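Local coordinates for protein mannitol dehydrogenase (Pseudomonas fluorescens, PDB 1LJ8) that probably catalyses the NAD-dependent interconversion of mannitol and fructose, as a long-chain dehydrogenase that binds NAD between a Rossmann domain and a mostly helical C-terminal domain, at residues K2-L8 with G78-T84; E87-T91 with S363-I367; Q263-D268 with V282-V288; F382-V387 with E452-G456. One frame throughout, in Å; residues are numbered along the deposited sequence.

In the fold
Contacts 1 and 2 follow one another on the Rossmann side: strand 83-87 starts within contact 1 and ends at contact 2, whose other half, 363-367, belongs to the C-terminal domain. Contact 3 pairs the two strands that lead up to helix 289-313 and is nested in the loop that contact 2 closes. Contact 4 lies wholly within the C-terminal domain, on the opposite side of the chain's centre from contact 1, with their centres 41 Å apart. Bound NAD lies about 9 Å from the I367 side chain, 10 Å from W264, 11 Å from F83 and 12 Å from P383, so none of these side chains comes within about 9 Å of the cofactor.

Contact 1: residues K2-L8 with G78-T84; sequences KLNKQNL and GQDYLFT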
loop_
_atom_site.group_PDB
_atom_site.type_symbol
_atom_site.label_atom_id
_atom_site.label_comp_id
_atom_site.label_asym_id
_atom_site.label_seq_id
_atom_site.Cartn_x
_atom_site.Cartn_y
_atom_site.Cartn_z
ATOM N N LYS A 2 -27.761 6.445 10.599
ATOM C CA LYS A 2 -26.817 6.961 9.586
ATOM C C LYS A 2 -25.736 7.834 10.222
ATOM O O LYS A 2 -26.028 8.727 11.027
ATOM C CB LYS A 2 -27.562 7.779 8.513
ATOM C CG LYS A 2 -26.659 8.561 7.518
ATOM C CD LYS A 2 -25.787 7.625 6.654
ATOM C CE LYS A 2 -25.139 8.360 5.461
ATOM N NZ LYS A 2 -24.265 7.426 4.642
ATOM N N LEU A 3 -24.476 7.538 9.895
ATOM C CA LEU A 3 -23.390 8.357 10.412
ATOM C C LEU A 3 -23.336 9.707 9.696
ATOM O O LEU A 3 -23.196 9.779 8.465
ATOM C CB LEU A 3 -22.022 7.638 10.232
ATOM C CG LEU A 3 -20.830 8.542 10.638
ATOM C CD1 LEU A 3 -20.946 9.014 12.114
ATOM C CD2 LEU A 3 -19.475 7.729 10.435
ATOM N N ASN A 4 -23.479 10.777 10.485
ATOM C CA ASN A 4 -23.329 12.133 10.008
ATOM C C ASN A 4 -23.226 13.080 11.212
ATOM O O ASN A 4 -23.339 12.664 12.382
ATOM C CB ASN A 4 -24.437 12.541 9.028
ATOM C CG ASN A 4 -25.822 12.505 9.642
ATOM O OD1 ASN A 4 -26.013 12.793 10.811
ATOM N ND2 ASN A 4 -26.798 12.125 8.827
ATOM N N LYS A 5 -22.974 14.341 10.965
ATOM C CA LYS A 5 -22.834 15.240 12.110
ATOM C C LYS A 5 -24.105 15.373 12.897
ATOM O O LYS A 5 -24.081 15.518 14.127
ATOM C CB LYS A 5 -22.350 16.605 11.655
ATOM C CG LYS A 5 -20.857 16.579 11.342
ATOM C CD LYS A 5 -20.417 17.885 10.710
ATOM C CE LYS A 5 -20.395 18.994 11.748
ATOM N NZ LYS A 5 -20.013 20.300 11.110
ATOM N N GLN A 6 -25.228 15.327 12.192
ATOM C CA GLN A 6 -26.518 15.459 12.846
ATOM C C GLN A 6 -26.767 14.343 13.843
ATOM O O GLN A 6 -27.324 14.591 14.915
ATOM C CB GLN A 6 -27.639 15.482 11.806
ATOM C CG GLN A 6 -28.929 16.115 12.300
ATOM C CD GLN A 6 -28.766 17.581 12.774
ATOM O OE1 GLN A 6 -27.979 18.372 12.217
ATOM N NE2 GLN A 6 -29.515 17.938 13.833
ATOM N N ASN A 7 -26.307 13.122 13.521
ATOM C CA ASN A 7 -26.557 11.968 14.364
ATOM C C ASN A 7 -25.416 11.549 15.245
ATOM O O ASN A 7 -25.522 10.568 15.992
ATOM C CB ASN A 7 -26.929 10.754 13.498
ATOM C CG ASN A 7 -28.166 10.990 12.655
ATOM O OD1 ASN A 7 -29.044 11.834 13.008
ATOM N ND2 ASN A 7 -28.284 10.242 11.563
ATOM N N LEU A 8 -24.326 12.297 15.171
ATOM C CA LEU A 8 -23.117 11.928 15.905
ATOM C C LEU A 8 -23.340 11.643 17.392
ATOM O O LEU A 8 -22.681 10.776 17.961
ATOM C CB LEU A 8 -22.071 13.016 15.692
ATOM C CG LEU A 8 -20.616 12.735 16.113
ATOM C CD1 LEU A 8 -20.076 11.438 15.436
ATOM C CD2 LEU A 8 -19.777 13.963 15.702
ATOM N N GLY A 78 -21.519 12.562 2.078
ATOM C CA GLY A 78 -22.854 12.313 2.616
ATOM C C GLY A 78 -22.844 12.076 4.123
ATOM O O GLY A 78 -23.897 11.975 4.769
ATOM N N GLN A 79 -21.647 12.005 4.702
ATOM C CA GLN A 79 -21.482 11.797 6.146
ATOM C C GLN A 79 -20.721 12.994 6.783
ATOM O O GLN A 79 -20.229 12.899 7.916
ATOM C CB GLN A 79 -20.726 10.468 6.420
ATOM C CG GLN A 79 -21.585 9.330 5.933
ATOM C CD GLN A 79 -21.025 7.919 6.104
ATOM O OE1 GLN A 79 -21.741 6.970 5.827
ATOM N NE2 GLN A 79 -19.755 7.778 6.543
ATOM N N ASP A 80 -20.659 14.114 6.059
ATOM C CA ASP A 80 -19.983 15.327 6.541
ATOM C C ASP A 80 -18.494 15.008 6.767
ATOM O O ASP A 80 -17.823 15.594 7.616
ATOM C CB ASP A 80 -20.639 15.812 7.848
ATOM C CG ASP A 80 -22.108 16.159 7.676
ATOM O OD1 ASP A 80 -22.417 16.950 6.740
ATOM O OD2 ASP A 80 -22.944 15.628 8.463
ATOM N N TYR A 81 -18.005 14.077 5.966
ATOM C CA TYR A 81 -16.618 13.608 5.982
ATOM C C TYR A 81 -16.222 12.792 7.209
ATOM O O TYR A 81 -15.053 12.427 7.383
ATOM C CB TYR A 81 -15.632 14.753 5.690
ATOM C CG TYR A 81 -15.667 15.092 4.210
ATOM C CD1 TYR A 81 -16.495 16.102 3.726
ATOM C CD2 TYR A 81 -14.977 14.300 3.274
ATOM C CE1 TYR A 81 -16.657 16.294 2.321
ATOM C CE2 TYR A 81 -15.129 14.503 1.894
ATOM C CZ TYR A 81 -15.981 15.496 1.431
ATOM O OH TYR A 81 -16.189 15.634 0.055
ATOM N N LEU A 82 -17.222 12.401 7.996
ATOM C CA LEU A 82 -16.967 11.502 9.136
ATOM C C LEU A 82 -17.000 10.025 8.615
ATOM O O LEU A 82 -17.678 9.729 7.642
ATOM C CB LEU A 82 -18.080 11.650 10.202
ATOM C CG LEU A 82 -18.224 13.027 10.864
ATOM C CD1 LEU A 82 -19.473 13.061 11.769
ATOM C CD2 LEU A 82 -16.979 13.344 11.660
ATOM N N PHE A 83 -16.259 9.108 9.252
ATOM C CA PHE A 83 -16.319 7.703 8.863
ATOM C C PHE A 83 -15.959 6.915 10.106
ATOM O O PHE A 83 -15.302 7.456 11.009
ATOM C CB PHE A 83 -15.378 7.362 7.687
ATOM C CG PHE A 83 -13.918 7.616 7.953
ATOM C CD1 PHE A 83 -13.112 6.591 8.489
ATOM C CD2 PHE A 83 -13.363 8.865 7.709
ATOM C CE1 PHE A 83 -11.754 6.825 8.784
ATOM C CE2 PHE A 83 -12.003 9.127 7.994
ATOM C CZ PHE A 83 -11.183 8.099 8.543
ATOM N N THR A 84 -16.375 5.654 10.131
ATOM C CA THR A 84 -16.121 4.800 11.282
ATOM C C THR A 84 -14.858 3.965 11.056
ATOM O O THR A 84 -14.680 3.346 9.985
ATOM C CB THR A 84 -17.290 3.781 11.495
ATOM O OG1 THR A 84 -18.565 4.471 11.435
ATOM C CG2 THR A 84 -17.176 3.098 12.849
HETATM O O HOH W 1 -26.460 11.728 5.742
HETATM O O HOH W 2 -25.352 16.090 9.293
#
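The turn between helix 69-77 and strand 83-87 of the Rossmann domain receives the N-terminal segment 2-8 here, with Q79 and D80 as the polar grips. Q79 starts a type I' turn to L82, and D80, at positive phi, is the C-prime residue of the Schellman motif that ends the helix. K2 NZ reaches Q79 OE1 at 2.8 Å, in the carbonyl plane and on a lone pair, the two side chains crossing at about a right angle. The same amide turns its NE2 back to L82 O (3.1 Å), which lies close to the amide plane. D252 and A253 also bond to this amide, which fixes its rotation. Were Q79 cut back to an alanine, K2 NZ would probably lose this acceptor and the L82 carbonyl its side-chain donor. At the other end K5 N donates to D80 OD2 (2.8 Å, 166°), on the anti lone pair, while the K5 chain runs obliquely over D80 CB. One water joins N4 ND2 to G78 O, and a second joins Q6 N to D80 OD2. Between these grips the contact is largely apolar. With CG anti to the backbone N (chi1 174°), L3 sends CD2 to F83 CA (3.5 Å) and to T84 OG1 (3.5 Å), a hydroxyl hydrogen-bonded to D252. L82 CD1 meets L8 CD2 at 4.0 Å. The L3 carbonyl O is buried with no polar partner, though Q79 CG lies 3.0 Å away. Beyond the pair, F83 packs on helix 69-77 and strand 96-107, and T84 bonds through its backbone to V256 in edge strand 256-258.

Contact 2: residues E87-T91 with S363-I367; sequences ELGDT and SNQAI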
loop_
_atom_site.group_PDB
_atom_site.type_symbol
_atom_site.label_atom_id
_atom_site.label_comp_id
_atom_site.label_asym_id
_atom_site.label_seq_id
_atom_site.Cartn_x
_atom_site.Cartn_y
_atom_site.Cartn_z
ATOM N N GLU A 87 -12.179 -1.622 14.296
ATOM C CA GLU A 87 -11.066 -2.548 14.535
ATOM C C GLU A 87 -11.594 -3.958 14.727
ATOM O O GLU A 87 -12.571 -4.160 15.423
ATOM C CB GLU A 87 -10.253 -2.118 15.782
ATOM C CG GLU A 87 -9.522 -0.757 15.632
ATOM C CD GLU A 87 -8.776 -0.350 16.890
ATOM O OE1 GLU A 87 -9.098 -0.929 17.962
ATOM O OE2 GLU A 87 -7.899 0.561 16.807
ATOM N N LEU A 88 -10.971 -4.936 14.071
ATOM C CA LEU A 88 -11.416 -6.327 14.180
ATOM C C LEU A 88 -10.228 -7.207 14.568
ATOM O O LEU A 88 -9.198 -7.162 13.921
ATOM C CB LEU A 88 -11.994 -6.781 12.846
ATOM C CG LEU A 88 -13.217 -6.009 12.323
ATOM C CD1 LEU A 88 -13.407 -6.286 10.810
ATOM C CD2 LEU A 88 -14.431 -6.424 13.124
ATOM N N GLY A 89 -10.369 -7.971 15.650
ATOM C CA GLY A 89 -9.279 -8.841 16.095
ATOM C C GLY A 89 -9.815 -9.968 16.999
ATOM O O GLY A 89 -10.940 -9.868 17.483
ATOM N N ASP A 90 -9.014 -11.019 17.222
ATOM C CA ASP A 90 -9.413 -12.167 18.051
ATOM C C ASP A 90 -9.006 -12.042 19.507
ATOM O O ASP A 90 -9.788 -12.338 20.409
ATOM C CB ASP A 90 -8.761 -13.459 17.557
ATOM C CG ASP A 90 -9.082 -13.779 16.143
ATOM O OD1 ASP A 90 -10.128 -13.331 15.618
ATOM O OD2 ASP A 90 -8.281 -14.531 15.553
ATOM N N THR A 91 -7.730 -11.724 19.714
ATOM C CA THR A 91 -7.159 -11.538 21.042
ATOM C C THR A 91 -7.428 -10.050 21.165
ATOM O O THR A 91 -6.536 -9.231 21.362
ATOM C CB THR A 91 -5.636 -11.902 21.028
ATOM O OG1 THR A 91 -4.981 -11.273 19.911
ATOM C CG2 THR A 91 -5.464 -13.412 20.877
ATOM N N SER A 363 -3.060 -14.590 11.282
ATOM C CA SER A 363 -3.985 -15.609 11.807
ATOM C C SER A 363 -5.245 -15.001 12.406
ATOM O O SER A 363 -6.181 -15.730 12.802
ATOM C CB SER A 363 -3.258 -16.488 12.855
ATOM O OG SER A 363 -2.123 -17.126 12.261
ATOM N N ASN A 364 -5.278 -13.666 12.469
ATOM C CA ASN A 364 -6.460 -12.924 12.980
ATOM C C ASN A 364 -7.698 -13.365 12.166
ATOM O O ASN A 364 -7.845 -13.092 10.971
ATOM C CB ASN A 364 -6.164 -11.417 12.817
ATOM C CG ASN A 364 -7.311 -10.516 13.239
ATOM O OD1 ASN A 364 -8.448 -10.948 13.442
ATOM N ND2 ASN A 364 -7.005 -9.224 13.348
ATOM N N GLN A 365 -8.622 -14.073 12.798
ATOM C CA GLN A 365 -9.772 -14.559 12.036
ATOM C C GLN A 365 -10.855 -13.509 11.886
ATOM O O GLN A 365 -11.563 -13.489 10.883
ATOM C CB GLN A 365 -10.405 -15.789 12.722
ATOM C CG GLN A 365 -9.383 -16.818 13.222
ATOM C CD GLN A 365 -8.942 -17.805 12.157
ATOM O OE1 GLN A 365 -9.777 -18.452 11.515
ATOM N NE2 GLN A 365 -7.614 -17.939 11.962
ATOM N N ALA A 366 -10.974 -12.632 12.873
ATOM C CA ALA A 366 -12.049 -11.642 12.843
ATOM C C ALA A 366 -11.919 -10.609 11.730
ATOM O O ALA A 366 -12.923 -10.150 11.206
ATOM C CB ALA A 366 -12.096 -10.935 14.164
ATOM N N ILE A 367 -10.677 -10.261 11.380
ATOM C CA ILE A 367 -10.427 -9.209 10.374
ATOM C C ILE A 367 -10.902 -9.549 8.970
ATOM O O ILE A 367 -11.304 -8.666 8.200
ATOM C CB ILE A 367 -8.909 -8.816 10.396
ATOM C CG1 ILE A 367 -8.614 -7.487 9.648
ATOM C CG2 ILE A 367 -8.104 -9.959 9.794
ATOM C CD1 ILE A 367 -9.406 -6.278 10.147
#
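D90 holds the turn 363-367 by its backbone, joining the loop after strand 83-87 of the Rossmann domain to the loop after helix 351-362 of the C-terminal domain; within that turn N364 forms an Asx motif. The D90 side chain leaves CB with CG anti to the carbonyl carbon, which brings the carboxylate up to two successive backbone N-H groups. CG lies 3.4 Å from Q365 N. OD2 accepts from Q365 N at 2.8 Å in an almost straight bond (176°), and OD1 from A366 N at 3.0 Å in a more bent one (142°). Each is met on the syn side, somewhat out of the carboxylate plane, so the two bonds together restrain the rotation of the group. A366 CB packs against OD1 as well, and Q365 CG against OD2. The apolar part of the contact lies at L88, whose CB meets I367 CD1 at 3.8 Å; its other neighbours include H240 and Q243 of helix 238-248. N364 spans both elements: OD1 accepts from I367 N, which stands above its carbonyl plane, while ND2 donates to L88 O at 3.1 Å, nearly straight at 174° and with that oxygen close to the amide plane.

Contact 3: residues Q263-D268 with V282-V288; sequences QWVLED and VQFTDDV
The OE2 atom of E267 is held by two donors, the backbone N of V288 and a water. OE2 takes V288 N, at 3.0 Å, on its anti lone pair; the water sits 2.6 Å from the same oxygen. The E267 chain, extended beyond CG, reaches across V288, while its OE1 pairs with K269 and N226. Three backbone bonds set the parallel register, V265 with Q283 and L266 with F284: Q283 N to W264 O, L266 N to Q283 O at 2.7 Å, and T285 N to L266 O. Beside them, Q263 NE2 donates to Q283 OE1 (2.9 Å, 165°), the two amide planes only 10° apart. Side chains divide between the two faces of the sheet. On the face of L266 and F284, L266 CD1 meets F284 CE2 at 3.6 Å, the chains lying side by side and pointing the same way. L266 CD1 and V282 CG1 also cover one face of the W264 indole, both offset toward its rim, with V282 CG1 3.5 Å above the plane. On the face of V265 and Q283, V265 CG1 touches T285 CG2 and V288 CG2, each at 3.6 Å. Through M228, D230 and N226, segment 263-268 also bonds to the chain around antiparallel strand 227-230; strand 263-266 is thus the central strand of a small three-stranded mixed sheet, whose edge strand 283-284 leads on to helix 289-313.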
loop_
_atom_site.group_PDB
_atom_site.type_symbol
_atom_site.label_atom_id
_atom_site.label_comp_id
_atom_site.label_asym_id
_atom_site.label_seq_id
_atom_site.Cartn_x
_atom_site.Cartn_y
_atom_site.Cartn_z
ATOM N N GLN A 263 1.387 0.711 13.537
ATOM C CA GLN A 263 2.691 1.278 13.842
ATOM C C GLN A 263 3.089 2.253 12.729
ATOM O O GLN A 263 2.689 2.100 11.582
ATOM C CB GLN A 263 3.743 0.135 13.966
ATOM C CG GLN A 263 5.130 0.643 14.348
ATOM C CD GLN A 263 6.080 -0.507 14.727
ATOM O OE1 GLN A 263 5.924 -1.625 14.242
ATOM N NE2 GLN A 263 7.086 -0.215 15.558
ATOM N N TRP A 264 3.871 3.261 13.093
ATOM C CA TRP A 264 4.347 4.247 12.105
ATOM C C TRP A 264 5.723 4.690 12.616
ATOM O O TRP A 264 5.818 5.224 13.714
ATOM C CB TRP A 264 3.406 5.462 12.117
ATOM C CG TRP A 264 3.595 6.424 10.972
ATOM C CD1 TRP A 264 4.517 6.354 9.970
ATOM C CD2 TRP A 264 2.796 7.585 10.716
ATOM N NE1 TRP A 264 4.327 7.413 9.081
ATOM C CE2 TRP A 264 3.280 8.177 9.526
ATOM C CE3 TRP A 264 1.707 8.179 11.378
ATOM C CZ2 TRP A 264 2.710 9.340 8.981
ATOM C CZ3 TRP A 264 1.129 9.343 10.840
ATOM C CH2 TRP A 264 1.638 9.914 9.642
ATOM N N VAL A 265 6.764 4.428 11.838
ATOM C CA VAL A 265 8.082 4.915 12.207
ATOM C C VAL A 265 8.463 5.847 11.034
ATOM O O VAL A 265 8.422 5.431 9.879
ATOM C CB VAL A 265 9.096 3.795 12.321
ATOM C CG1 VAL A 265 10.429 4.446 12.840
ATOM C CG2 VAL A 265 8.587 2.708 13.293
ATOM N N LEU A 266 8.786 7.092 11.358
ATOM C CA LEU A 266 9.074 8.138 10.364
ATOM C C LEU A 266 10.441 8.763 10.554
ATOM O O LEU A 266 10.937 8.870 11.676
ATOM C CB LEU A 266 8.089 9.333 10.544
ATOM C CG LEU A 266 6.902 9.733 9.695
ATOM C CD1 LEU A 266 6.114 10.882 10.347
ATOM C CD2 LEU A 266 7.377 10.100 8.306
ATOM N N GLU A 267 11.005 9.241 9.453
ATOM C CA GLU A 267 12.220 10.031 9.536
ATOM C C GLU A 267 11.709 11.476 9.732
ATOM O O GLU A 267 10.780 11.914 9.038
ATOM C CB GLU A 267 13.031 9.911 8.252
ATOM C CG GLU A 267 13.659 8.524 8.149
ATOM C CD GLU A 267 14.352 8.287 6.843
ATOM O OE1 GLU A 267 14.208 9.123 5.876
ATOM O OE2 GLU A 267 15.029 7.245 6.798
ATOM N N ASP A 268 12.272 12.210 10.681
ATOM C CA ASP A 268 11.797 13.565 10.952
ATOM C C ASP A 268 12.388 14.588 9.997
ATOM O O ASP A 268 13.246 15.408 10.381
ATOM C CB ASP A 268 12.127 13.932 12.400
ATOM C CG ASP A 268 11.231 15.033 12.958
ATOM O OD1 ASP A 268 10.437 15.650 12.211
ATOM O OD2 ASP A 268 11.346 15.302 14.170
ATOM N N VAL A 282 3.492 7.710 17.255
ATOM C CA VAL A 282 4.295 7.601 16.040
ATOM C C VAL A 282 5.743 7.688 16.515
ATOM O O VAL A 282 6.054 8.478 17.414
ATOM C CB VAL A 282 3.970 8.759 15.081
ATOM C CG1 VAL A 282 4.807 8.669 13.798
ATOM C CG2 VAL A 282 2.468 8.697 14.742
ATOM N N GLN A 283 6.608 6.892 15.901
ATOM C CA GLN A 283 8.013 6.830 16.282
ATOM C C GLN A 283 8.887 7.512 15.245
ATOM O O GLN A 283 8.628 7.391 14.070
ATOM C CB GLN A 283 8.415 5.365 16.410
ATOM C CG GLN A 283 7.530 4.629 17.422
ATOM C CD GLN A 283 7.686 3.137 17.315
ATOM O OE1 GLN A 283 6.862 2.461 16.723
ATOM N NE2 GLN A 283 8.770 2.613 17.865
ATOM N N PHE A 284 9.912 8.237 15.684
ATOM C CA PHE A 284 10.799 8.895 14.731
ATOM C C PHE A 284 12.197 8.327 14.909
ATOM O O PHE A 284 12.627 8.055 16.031
ATOM C CB PHE A 284 10.835 10.402 14.959
ATOM C CG PHE A 284 9.580 11.092 14.545
ATOM C CD1 PHE A 284 8.491 11.153 15.415
ATOM C CD2 PHE A 284 9.472 11.660 13.288
ATOM C CE1 PHE A 284 7.302 11.781 15.019
ATOM C CE2 PHE A 284 8.302 12.284 12.882
ATOM C CZ PHE A 284 7.208 12.348 13.748
ATOM N N THR A 285 12.896 8.115 13.804
ATOM C CA THR A 285 14.233 7.561 13.918
ATOM C C THR A 285 15.071 8.189 12.824
ATOM O O THR A 285 14.549 8.685 11.821
ATOM C CB THR A 285 14.193 6.009 13.805
ATOM O OG1 THR A 285 15.480 5.461 14.149
ATOM C CG2 THR A 285 13.814 5.581 12.396
ATOM N N ASP A 286 16.383 8.163 12.998
ATOM C CA ASP A 286 17.239 8.793 12.007
ATOM C C ASP A 286 17.198 8.142 10.615
ATOM O O ASP A 286 17.085 8.833 9.601
ATOM C CB ASP A 286 18.673 8.843 12.536
ATOM C CG ASP A 286 18.794 9.734 13.771
ATOM O OD1 ASP A 286 18.351 10.894 13.700
ATOM O OD2 ASP A 286 19.336 9.281 14.798
ATOM N N ASP A 287 17.287 6.822 10.588
ATOM C CA ASP A 287 17.242 6.052 9.346
ATOM C C ASP A 287 16.220 4.896 9.482
ATOM O O ASP A 287 16.446 3.906 10.160
ATOM C CB ASP A 287 18.645 5.513 9.033
ATOM C CG ASP A 287 18.646 4.494 7.912
ATOM O OD1 ASP A 287 17.692 4.499 7.080
ATOM O OD2 ASP A 287 19.615 3.681 7.875
ATOM N N VAL A 288 15.060 5.068 8.867
ATOM C CA VAL A 288 14.039 4.064 8.986
ATOM C C VAL A 288 14.186 2.939 7.951
ATOM O O VAL A 288 13.493 1.937 8.043
ATOM C CB VAL A 288 12.621 4.759 8.838
ATOM C CG1 VAL A 288 12.346 5.029 7.405
ATOM C CG2 VAL A 288 11.503 3.885 9.438
HETATM O O HOH W 3 4.405 3.573 16.071
HETATM O O HOH W 4 17.121 7.241 5.311
HETATM O O HOH W 5 14.480 11.435 12.223
#

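Contact 4: residues F382-V387 with E452-G456; sequences FPKFTV and EEIFG
P383 and V387 pack on the short helix 452-455 of the C-terminal domain, a helix-end contact with no hydrogen bond across it. Their own segment spans the junction of helix 378-385 with helix 387-396. There F382 O accepts from both T386 N and V387 N, reached from opposite faces of its carbonyl plane. Along the second segment, E453 comes first: its backbone O lies near P383 CG, while its carboxylate turns away to R430. I454 follows with the closest approach, its O standing 3.4 Å from P383 CB and 3.5 Å from V387 CG2. Because I454 CG2 is anti to the backbone N, this methyl faces F382 CB at 4.0 Å; it also sits 3.4 Å above the F455 ring, over its centre, within the same segment. F455 comes next. Its ring and that of F382 have centroids 5.8 Å apart with planes at 50°, an oblique meeting; W410 and V407 of helix 401-413 adjoin both rings. V387 crosses the F455 side chain at about a right angle, CG2 reaching CD2 at 4.0 Å, and its other methyl, CG1, meets the last carbonyl of the helix, 3.7 Å from F455 O. Replacing V387 by an alanine would probably open a gap beside the F455 ring and take away the methyl packing on the I454 and F455 carbonyls. G456 closes the helix at positive phi, its N bonded to E452 O at 2.9 Å.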
loop_
_atom_site.group_PDB
_atom_site.type_symbol
_atom_site.label_atom_id
_atom_site.label_comp_id
_atom_site.label_asym_id
_atom_site.label_seq_id
_atom_site.Cartn_x
_atom_site.Cartn_y
_atom_site.Cartn_z
ATOM N N PHE A 382 5.235 -7.396 -7.296
ATOM C CA PHE A 382 6.387 -8.276 -7.391
ATOM C C PHE A 382 7.765 -7.609 -7.295
ATOM O O PHE A 382 8.594 -8.070 -6.511
ATOM C CB PHE A 382 6.322 -9.172 -8.651
ATOM C CG PHE A 382 5.664 -10.522 -8.387
ATOM C CD1 PHE A 382 4.339 -10.736 -8.717
ATOM C CD2 PHE A 382 6.373 -11.552 -7.760
ATOM C CE1 PHE A 382 3.709 -11.935 -8.447
ATOM C CE2 PHE A 382 5.753 -12.776 -7.473
ATOM C CZ PHE A 382 4.405 -12.976 -7.821
ATOM N N PRO A 383 8.038 -6.528 -8.072
ATOM C CA PRO A 383 9.363 -5.885 -8.000
ATOM C C PRO A 383 9.669 -5.222 -6.665
ATOM O O PRO A 383 10.835 -4.953 -6.369
ATOM C CB PRO A 383 9.348 -4.866 -9.184
ATOM C CG PRO A 383 7.838 -4.555 -9.357
ATOM C CD PRO A 383 7.206 -5.957 -9.158
ATOM N N LYS A 384 8.635 -4.942 -5.864
ATOM C CA LYS A 384 8.866 -4.358 -4.547
ATOM C C LYS A 384 9.000 -5.400 -3.449
ATOM O O LYS A 384 9.857 -5.271 -2.575
ATOM C CB LYS A 384 7.695 -3.448 -4.129
ATOM C CG LYS A 384 7.845 -2.014 -4.552
ATOM C CD LYS A 384 7.838 -1.861 -6.040
ATOM C CE LYS A 384 8.016 -0.378 -6.413
ATOM N NZ LYS A 384 8.221 -0.204 -7.869
ATOM N N PHE A 385 8.145 -6.423 -3.502
ATOM C CA PHE A 385 8.045 -7.386 -2.403
ATOM C C PHE A 385 8.823 -8.672 -2.494
ATOM O O PHE A 385 9.174 -9.237 -1.437
ATOM C CB PHE A 385 6.582 -7.865 -2.201
ATOM C CG PHE A 385 5.558 -6.768 -1.970
ATOM C CD1 PHE A 385 4.184 -7.094 -1.989
ATOM C CD2 PHE A 385 5.931 -5.425 -1.698
ATOM C CE1 PHE A 385 3.191 -6.084 -1.736
ATOM C CE2 PHE A 385 4.944 -4.413 -1.452
ATOM C CZ PHE A 385 3.583 -4.746 -1.468
ATOM N N THR A 386 9.066 -9.124 -3.727
ATOM C CA THR A 386 9.619 -10.464 -3.953
ATOM C C THR A 386 10.875 -10.537 -4.817
ATOM O O THR A 386 11.814 -11.272 -4.520
ATOM C CB THR A 386 8.508 -11.303 -4.593
ATOM O OG1 THR A 386 7.350 -11.224 -3.746
ATOM C CG2 THR A 386 8.959 -12.771 -4.838
ATOM N N VAL A 387 10.890 -9.769 -5.904
ATOM C CA VAL A 387 12.052 -9.813 -6.752
ATOM C C VAL A 387 13.373 -9.457 -6.047
ATOM O O VAL A 387 14.393 -10.069 -6.351
ATOM C CB VAL A 387 11.833 -8.949 -8.030
ATOM C CG1 VAL A 387 13.100 -8.932 -8.886
ATOM C CG2 VAL A 387 10.684 -9.548 -8.862
ATOM N N GLU A 452 10.712 -6.826 -18.071
ATOM C CA GLU A 452 11.731 -6.200 -17.248
ATOM C C GLU A 452 11.248 -5.295 -16.127
ATOM O O GLU A 452 11.827 -5.332 -15.037
ATOM C CB GLU A 452 12.753 -5.467 -18.135
ATOM C CG GLU A 452 14.021 -5.099 -17.381
ATOM C CD GLU A 452 15.083 -4.413 -18.267
ATOM O OE1 GLU A 452 15.114 -4.695 -19.487
ATOM O OE2 GLU A 452 15.888 -3.613 -17.728
ATOM N N GLU A 453 10.162 -4.549 -16.339
ATOM C CA GLU A 453 9.689 -3.675 -15.275
ATOM C C GLU A 453 8.976 -4.449 -14.149
ATOM O O GLU A 453 8.557 -3.844 -13.141
ATOM C CB GLU A 453 8.755 -2.587 -15.809
ATOM C CG GLU A 453 7.494 -3.146 -16.439
ATOM C CD GLU A 453 7.658 -3.466 -17.923
ATOM O OE1 GLU A 453 8.782 -3.809 -18.376
ATOM O OE2 GLU A 453 6.621 -3.404 -18.613
ATOM N N ILE A 454 8.834 -5.767 -14.324
ATOM C CA ILE A 454 8.240 -6.579 -13.258
ATOM C C ILE A 454 9.343 -7.444 -12.650
ATOM O O ILE A 454 9.540 -7.437 -11.432
ATOM C CB ILE A 454 7.110 -7.550 -13.766
ATOM C CG1 ILE A 454 5.962 -6.743 -14.394
ATOM C CG2 ILE A 454 6.563 -8.418 -12.591
ATOM C CD1 ILE A 454 4.823 -7.633 -14.989
ATOM N N PHE A 455 10.093 -8.164 -13.490
ATOM C CA PHE A 455 11.068 -9.106 -12.951
ATOM C C PHE A 455 12.547 -8.796 -13.023
ATOM O O PHE A 455 13.352 -9.580 -12.529
ATOM C CB PHE A 455 10.846 -10.510 -13.558
ATOM C CG PHE A 455 9.473 -11.078 -13.264
ATOM C CD1 PHE A 455 8.471 -11.093 -14.260
ATOM C CD2 PHE A 455 9.162 -11.545 -11.988
ATOM C CE1 PHE A 455 7.183 -11.564 -13.976
ATOM C CE2 PHE A 455 7.856 -12.024 -11.690
ATOM C CZ PHE A 455 6.874 -12.035 -12.677
ATOM N N GLY A 456 12.910 -7.685 -13.642
ATOM C CA GLY A 456 14.321 -7.350 -13.702
ATOM C C GLY A 456 15.113 -8.191 -14.669
ATOM O O GLY A 456 14.531 -8.908 -15.481
#